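Local coordinates for putative methyltransferase (Porphyromonas gingivalis, PDB 3LL7), which is a putative methyltransferase that probably transfers methyl groups to a substrate not yet identified, at residues T339-I345 / L403-A409; W17-Y21 / N34-Y40. One frame throughout, in Å; residues are numbered along the deposited sequence. Where two conformers were deposited one is given.

Contact 1. Residues T339-I345 / L403-A409; sequences TFVLEEI and LLLLRKA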
loop_
_atom_site.group_PDB
_atom_site.type_symbol
_atom_site.label_atom_id
_atom_site.label_comp_id
_atom_site.label_asym_id
_atom_site.label_seq_id
_atom_site.Cartn_x
_atom_site.Cartn_y
_atom_site.Cartn_z
ATOM N N THR A 339 1.597 19.844 8.348
ATOM C CA THR A 339 1.396 20.915 9.318
ATOM C C THR A 339 1.468 22.280 8.622
ATOM O O THR A 339 2.354 22.535 7.804
ATOM C CB THR A 339 2.473 20.885 10.437
ATOM O OG1 THR A 339 2.502 19.573 11.010
ATOM C CG2 THR A 339 2.129 21.918 11.522
ATOM N N PHE A 340 0.535 23.147 8.993
ATOM C CA PHE A 340 0.377 24.458 8.373
ATOM C C PHE A 340 0.332 25.542 9.441
ATOM O O PHE A 340 -0.060 25.300 10.587
ATOM C CB PHE A 340 -0.939 24.564 7.597
ATOM C CG PHE A 340 -1.128 23.528 6.507
ATOM C CD1 PHE A 340 -0.727 23.795 5.197
ATOM C CD2 PHE A 340 -1.775 22.316 6.785
ATOM C CE1 PHE A 340 -0.944 22.858 4.158
ATOM C CE2 PHE A 340 -2.021 21.371 5.763
ATOM C CZ PHE A 340 -1.597 21.624 4.450
ATOM N N VAL A 341 0.681 26.750 9.021
ATOM C CA VAL A 341 0.410 27.944 9.801
ATOM C C VAL A 341 -0.796 28.613 9.225
ATOM O O VAL A 341 -0.895 28.828 8.007
ATOM C CB VAL A 341 1.549 28.941 9.742
ATOM C CG1 VAL A 341 1.186 30.177 10.605
ATOM C CG2 VAL A 341 2.845 28.276 10.230
ATOM N N LEU A 342 -1.727 28.941 10.103
ATOM C CA LEU A 342 -2.972 29.621 9.692
ATOM C C LEU A 342 -2.664 31.088 9.319
ATOM O O LEU A 342 -2.083 31.814 10.125
ATOM C CB LEU A 342 -3.983 29.613 10.837
ATOM C CG LEU A 342 -5.241 30.290 10.253
ATOM C CD1 LEU A 342 -6.277 29.363 9.560
ATOM C CD2 LEU A 342 -5.853 31.359 11.109
ATOM N N GLU A 343 -3.058 31.507 8.121
ATOM C CA GLU A 343 -2.879 32.939 7.701
ATOM C C GLU A 343 -4.183 33.722 7.754
ATOM O O GLU A 343 -4.202 34.855 8.250
ATOM C CB GLU A 343 -2.272 33.047 6.298
ATOM C CG GLU A 343 -0.904 32.403 6.212
ATOM C CD GLU A 343 -0.102 32.788 4.978
ATOM O OE1 GLU A 343 -0.685 33.167 3.924
ATOM O OE2 GLU A 343 1.143 32.686 5.072
ATOM N N GLU A 344 -5.244 33.137 7.207
ATOM C CA GLU A 344 -6.602 33.734 7.247
ATOM C C GLU A 344 -7.670 32.669 7.438
ATOM O O GLU A 344 -7.533 31.522 6.964
ATOM C CB GLU A 344 -6.944 34.504 5.957
ATOM C CG GLU A 344 -5.970 35.614 5.534
ATOM C CD GLU A 344 -5.926 36.810 6.501
ATOM O OE1 GLU A 344 -6.919 37.088 7.224
ATOM O OE2 GLU A 344 -4.874 37.479 6.541
ATOM N N ILE A 345 -8.768 33.069 8.078
ATOM C CA ILE A 345 -9.969 32.239 8.149
ATOM C C ILE A 345 -11.136 33.069 7.625
ATOM O O ILE A 345 -11.369 34.226 8.064
ATOM C CB ILE A 345 -10.244 31.623 9.567
ATOM C CG1 ILE A 345 -11.590 30.865 9.584
ATOM C CG2 ILE A 345 -10.189 32.706 10.654
ATOM C CD1 ILE A 345 -11.757 29.847 10.783
ATOM N N LEU A 403 -13.299 28.788 4.938
ATOM C CA LEU A 403 -12.093 28.556 4.138
ATOM C C LEU A 403 -10.903 29.015 4.948
ATOM O O LEU A 403 -10.918 30.117 5.559
ATOM C CB LEU A 403 -12.143 29.365 2.802
ATOM C CG LEU A 403 -13.185 28.788 1.811
ATOM C CD1 LEU A 403 -13.480 29.779 0.680
ATOM C CD2 LEU A 403 -12.631 27.526 1.209
ATOM N N LEU A 404 -9.881 28.165 4.989
ATOM C CA LEU A 404 -8.616 28.552 5.646
ATOM C C LEU A 404 -7.561 28.783 4.595
ATOM O O LEU A 404 -7.375 27.955 3.691
ATOM C CB LEU A 404 -8.130 27.445 6.600
ATOM C CG LEU A 404 -9.162 26.790 7.550
ATOM C CD1 LEU A 404 -8.445 25.682 8.375
ATOM C CD2 LEU A 404 -9.754 27.876 8.479
ATOM N N LEU A 405 -6.859 29.905 4.739
ATOM C CA LEU A 405 -5.641 30.179 3.959
ATOM C C LEU A 405 -4.454 29.772 4.817
ATOM O O LEU A 405 -4.290 30.274 5.925
ATOM C CB LEU A 405 -5.549 31.668 3.567
ATOM C CG LEU A 405 -4.305 31.951 2.692
ATOM C CD1 LEU A 405 -4.490 31.202 1.341
ATOM C CD2 LEU A 405 -4.159 33.460 2.451
ATOM N N LEU A 406 -3.679 28.808 4.301
ATOM C CA LEU A 406 -2.619 28.119 5.059
ATOM C C LEU A 406 -1.296 28.230 4.319
ATOM O O LEU A 406 -1.283 28.222 3.097
ATOM C CB LEU A 406 -2.978 26.614 5.182
ATOM C CG LEU A 406 -4.353 26.304 5.807
ATOM C CD1 LEU A 406 -4.607 24.804 5.767
ATOM C CD2 LEU A 406 -4.391 26.848 7.236
ATOM N N ARG A 407 -0.186 28.318 5.046
ATOM C CA ARG A 407 1.134 28.059 4.469
ATOM C C ARG A 407 1.775 26.870 5.199
ATOM O O ARG A 407 1.425 26.599 6.325
ATOM C CB ARG A 407 2.035 29.303 4.524
ATOM C CG ARG A 407 2.519 29.695 5.881
ATOM C CD ARG A 407 3.643 30.749 5.762
ATOM N NE ARG A 407 4.182 31.014 7.086
ATOM C CZ ARG A 407 3.657 31.877 7.953
ATOM N NH1 ARG A 407 4.217 32.043 9.156
ATOM N NH2 ARG A 407 2.572 32.579 7.622
ATOM N N LYS A 408 2.705 26.162 4.560
ATOM C CA LYS A 408 3.437 25.070 5.233
ATOM C C LYS A 408 4.166 25.540 6.487
ATOM O O LYS A 408 4.701 26.638 6.519
ATOM C CB LYS A 408 4.473 24.444 4.309
ATOM C CG LYS A 408 3.885 23.906 3.024
ATOM C CD LYS A 408 5.028 23.786 2.013
ATOM C CE LYS A 408 4.526 23.256 0.678
ATOM N NZ LYS A 408 5.667 23.322 -0.274
ATOM N N ALA A 409 4.193 24.700 7.506
ATOM C CA ALA A 409 4.861 25.042 8.744
ATOM C C ALA A 409 6.401 24.980 8.636
ATOM O O ALA A 409 7.094 25.685 9.380
ATOM C CB ALA A 409 4.349 24.167 9.877
#
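A classic beta bulge shows how two antiparallel strands can absorb one extra residue without parting. Up to L342, strand 339-345 runs in simple register with strand 403-408: V341 and R407 exchange backbone hydrogen bonds (V341 N to R407 O 2.8 Å, R407 N to V341 O 3.1 Å), and L342 lies against L406 as a non-hydrogen-bonded pair. E343, with a psi of -47°, then bulges out, so that the carbonyl L405 O receives both E343 N at 2.8 Å and E344 N at 3.3 Å; L405 N returns a bond to E344 O at 2.8 Å, and the register resumes one residue on. The bump carries the E343 side chain over the partner strand, where E343 OE2 forms a 2.9 Å salt bridge with R407 NH2, while V341 CG1 lies over one face of that guanidinium; E343 also pairs with K389. The face of the sheet carrying L342, I345, L404 and L406 is apolar. L404 CD2 fills the notch between I345 CD1 (3.6 Å) and L342 CD1 (3.9 Å), and L406 CD1 sits over the F340 ring in a CH-pi contact, 3.9 Å from its centroid. Both strands belong to the THUMP-like region and adjoin at the centre of a seven-stranded mixed sheet, with strand 293-297 flanking 337-347 and strand 389-395 flanking 401-408.

Contact 2. Residues W17-Y21 / N34-Y40; sequences WAKLY and NDIPPEY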
loop_
_atom_site.group_PDB
_atom_site.type_symbol
_atom_site.label_atom_id
_atom_site.label_comp_id
_atom_site.label_asym_id
_atom_site.label_seq_id
_atom_site.Cartn_x
_atom_site.Cartn_y
_atom_site.Cartn_z
ATOM N N TRP A 17 17.664 -11.433 -26.737
ATOM C CA TRP A 17 17.183 -10.676 -27.907
ATOM C C TRP A 17 16.558 -9.313 -27.519
ATOM O O TRP A 17 16.773 -8.313 -28.217
ATOM C CB TRP A 17 16.163 -11.485 -28.697
ATOM C CG TRP A 17 16.748 -12.668 -29.454
ATOM C CD1 TRP A 17 17.924 -12.707 -30.195
ATOM C CD2 TRP A 17 16.147 -13.951 -29.582
ATOM N NE1 TRP A 17 18.078 -13.975 -30.740
ATOM C CE2 TRP A 17 16.998 -14.743 -30.388
ATOM C CE3 TRP A 17 14.961 -14.511 -29.082
ATOM C CZ2 TRP A 17 16.709 -16.091 -30.700
ATOM C CZ3 TRP A 17 14.659 -15.860 -29.388
ATOM C CH2 TRP A 17 15.536 -16.628 -30.202
ATOM N N ALA A 18 15.812 -9.284 -26.410
ATOM C CA ALA A 18 15.215 -8.018 -25.899
ATOM C C ALA A 18 16.275 -6.981 -25.603
ATOM O O ALA A 18 16.062 -5.784 -25.824
ATOM C CB ALA A 18 14.412 -8.264 -24.644
ATOM N N LYS A 19 17.409 -7.444 -25.087
ATOM C CA LYS A 19 18.538 -6.563 -24.826
ATOM C C LYS A 19 19.300 -6.166 -26.096
ATOM O O LYS A 19 19.608 -4.984 -26.314
ATOM C CB LYS A 19 19.487 -7.240 -23.825
ATOM C CG LYS A 19 20.788 -6.491 -23.604
ATOM C CD LYS A 19 21.585 -7.076 -22.437
ATOM C CE LYS A 19 22.910 -6.332 -22.261
ATOM N NZ LYS A 19 23.630 -6.818 -21.047
ATOM N N LEU A 20 19.628 -7.158 -26.922
ATOM C CA LEU A 20 20.381 -6.908 -28.168
ATOM C C LEU A 20 19.613 -5.927 -29.067
ATOM O O LEU A 20 20.207 -5.039 -29.686
ATOM C CB LEU A 20 20.618 -8.236 -28.912
ATOM C CG LEU A 20 21.412 -8.130 -30.211
ATOM C CD1 LEU A 20 22.781 -7.572 -29.916
ATOM C CD2 LEU A 20 21.530 -9.500 -30.903
ATOM N N TYR A 21 18.287 -6.067 -29.113
ATOM C CA TYR A 21 17.475 -5.280 -30.046
ATOM C C TYR A 21 16.655 -4.230 -29.313
ATOM O O TYR A 21 15.637 -3.760 -29.822
ATOM C CB TYR A 21 16.591 -6.194 -30.918
ATOM C CG TYR A 21 17.391 -7.163 -31.759
ATOM C CD1 TYR A 21 18.231 -6.701 -32.785
ATOM C CD2 TYR A 21 17.342 -8.545 -31.514
ATOM C CE1 TYR A 21 18.981 -7.586 -33.555
ATOM C CE2 TYR A 21 18.102 -9.449 -32.286
ATOM C CZ TYR A 21 18.916 -8.960 -33.303
ATOM O OH TYR A 21 19.683 -9.824 -34.071
ATOM N N ASN A 34 16.260 -8.363 -37.676
ATOM C CA ASN A 34 16.944 -9.015 -36.603
ATOM C C ASN A 34 16.913 -10.527 -36.848
ATOM O O ASN A 34 16.279 -11.034 -37.777
ATOM C CB ASN A 34 16.301 -8.641 -35.261
ATOM C CG ASN A 34 14.836 -8.959 -35.218
ATOM O OD1 ASN A 34 14.446 -10.106 -35.433
ATOM N ND2 ASN A 34 14.003 -7.939 -34.971
ATOM N N ASP A 35 17.627 -11.211 -35.987
ATOM C CA ASP A 35 17.844 -12.671 -35.979
ATOM C C ASP A 35 16.862 -13.431 -35.090
ATOM O O ASP A 35 17.122 -14.587 -34.709
ATOM C CB ASP A 35 19.250 -12.954 -35.510
ATOM C CG ASP A 35 20.290 -12.403 -36.466
ATOM O OD1 ASP A 35 20.042 -12.420 -37.697
ATOM O OD2 ASP A 35 21.336 -11.954 -35.983
ATOM N N ILE A 36 15.759 -12.790 -34.739
ATOM C CA ILE A 36 14.756 -13.445 -33.901
ATOM C C ILE A 36 13.865 -14.335 -34.758
ATOM O O ILE A 36 13.254 -13.860 -35.714
ATOM C CB ILE A 36 13.883 -12.417 -33.153
ATOM C CG1 ILE A 36 14.738 -11.375 -32.422
ATOM C CG2 ILE A 36 12.891 -13.128 -32.190
ATOM C CD1 ILE A 36 13.948 -10.145 -32.009
ATOM N N PRO A 37 13.764 -15.637 -34.419
ATOM C CA PRO A 37 12.880 -16.477 -35.207
ATOM C C PRO A 37 11.461 -15.941 -35.096
ATOM O O PRO A 37 11.115 -15.330 -34.071
ATOM C CB PRO A 37 12.995 -17.855 -34.528
ATOM C CG PRO A 37 14.326 -17.856 -33.921
ATOM C CD PRO A 37 14.586 -16.422 -33.489
ATOM N N PRO A 38 10.646 -16.135 -36.151
ATOM C CA PRO A 38 9.283 -15.594 -36.206
ATOM C C PRO A 38 8.473 -15.899 -34.961
ATOM O O PRO A 38 7.790 -15.010 -34.439
ATOM C CB PRO A 38 8.668 -16.319 -37.406
ATOM C CG PRO A 38 9.812 -16.645 -38.283
ATOM C CD PRO A 38 10.953 -16.962 -37.340
ATOM N N GLU A 39 8.558 -17.141 -34.476
ATOM C CA GLU A 39 7.733 -17.577 -33.344
ATOM C C GLU A 39 8.072 -16.898 -32.001
ATOM O O GLU A 39 7.297 -16.989 -31.059
ATOM C CB GLU A 39 7.727 -19.106 -33.229
ATOM C CG GLU A 39 9.029 -19.759 -32.813
ATOM C CD GLU A 39 9.967 -20.090 -34.000
ATOM O OE1 GLU A 39 9.885 -19.459 -35.085
ATOM O OE2 GLU A 39 10.803 -21.004 -33.844
ATOM N N TYR A 40 9.227 -16.226 -31.915
ATOM C CA TYR A 40 9.644 -15.533 -30.686
ATOM C C TYR A 40 9.533 -14.010 -30.744
ATOM O O TYR A 40 9.754 -13.329 -29.745
ATOM C CB TYR A 40 11.104 -15.921 -30.284
ATOM C CG TYR A 40 11.276 -17.402 -30.029
ATOM C CD1 TYR A 40 10.597 -18.029 -28.982
ATOM C CD2 TYR A 40 12.107 -18.181 -30.831
ATOM C CE1 TYR A 40 10.735 -19.379 -28.752
ATOM C CE2 TYR A 40 12.274 -19.527 -30.603
ATOM C CZ TYR A 40 11.560 -20.133 -29.572
ATOM O OH TYR A 40 11.696 -21.479 -29.334
#
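How a helix end and the chain that returns to it can be joined by aromatic rings is illustrated from N34 onward. N34 lays its CB over the face of the Y21 ring, 3.4 Å from the centroid, a CH-pi contact, while its OD1 accepts a bond from I36 N at 3.1 Å and so closes an Asx turn. That turn presents the next backbone amide to the tyrosine: D35 N donates to Y21 OH at 3.1 Å. I36 follows and touches both aromatic side chains, its CG1 over the five-membered ring of W17 (4.1 Å from the centroid) and its CD1 3.8 Å from Y21 CD2. The contact lies in the helical N-terminal region, where W17 in the last turn of helix 8-20 and Y21 just beyond it pack against the segment leading into helix 38-57; I29 of helix 26-31 touches both Y21 and I36. P37 brings its CD to 3.4 Å from W17 CH2. Y40 N donates to P37 O at 3.0 Å as the chain enters helix 38-57, and Y40 CB lies 3.7 Å from W17 CZ3, the rings meeting obliquely, while the phenol OH hydrogen-bonds to E10.

How the contacts relate
Two contacts in series each close a separate part of the chain, as this protein illustrates. From the N terminus, contact 2 closes first: 12 residues, including helix 26-31, separate its segments, and it joins the end of helix 8-20 to the start of helix 38-57. The chain then builds the ten-stranded mixed sheet and enters the seven-stranded one before contact 1 opens. There, 57 residues containing strands 364-368 and 389-395 and helix 374-381 intervene between strands 337-347 and 401-408, which contact 1 joins as neighbours in that sheet. The two loops neither nest nor cross; the centres of contact 1 and contact 2 are about 58 Å apart, and the nearest atoms of contact 1 and contact 2 about 40 Å apart.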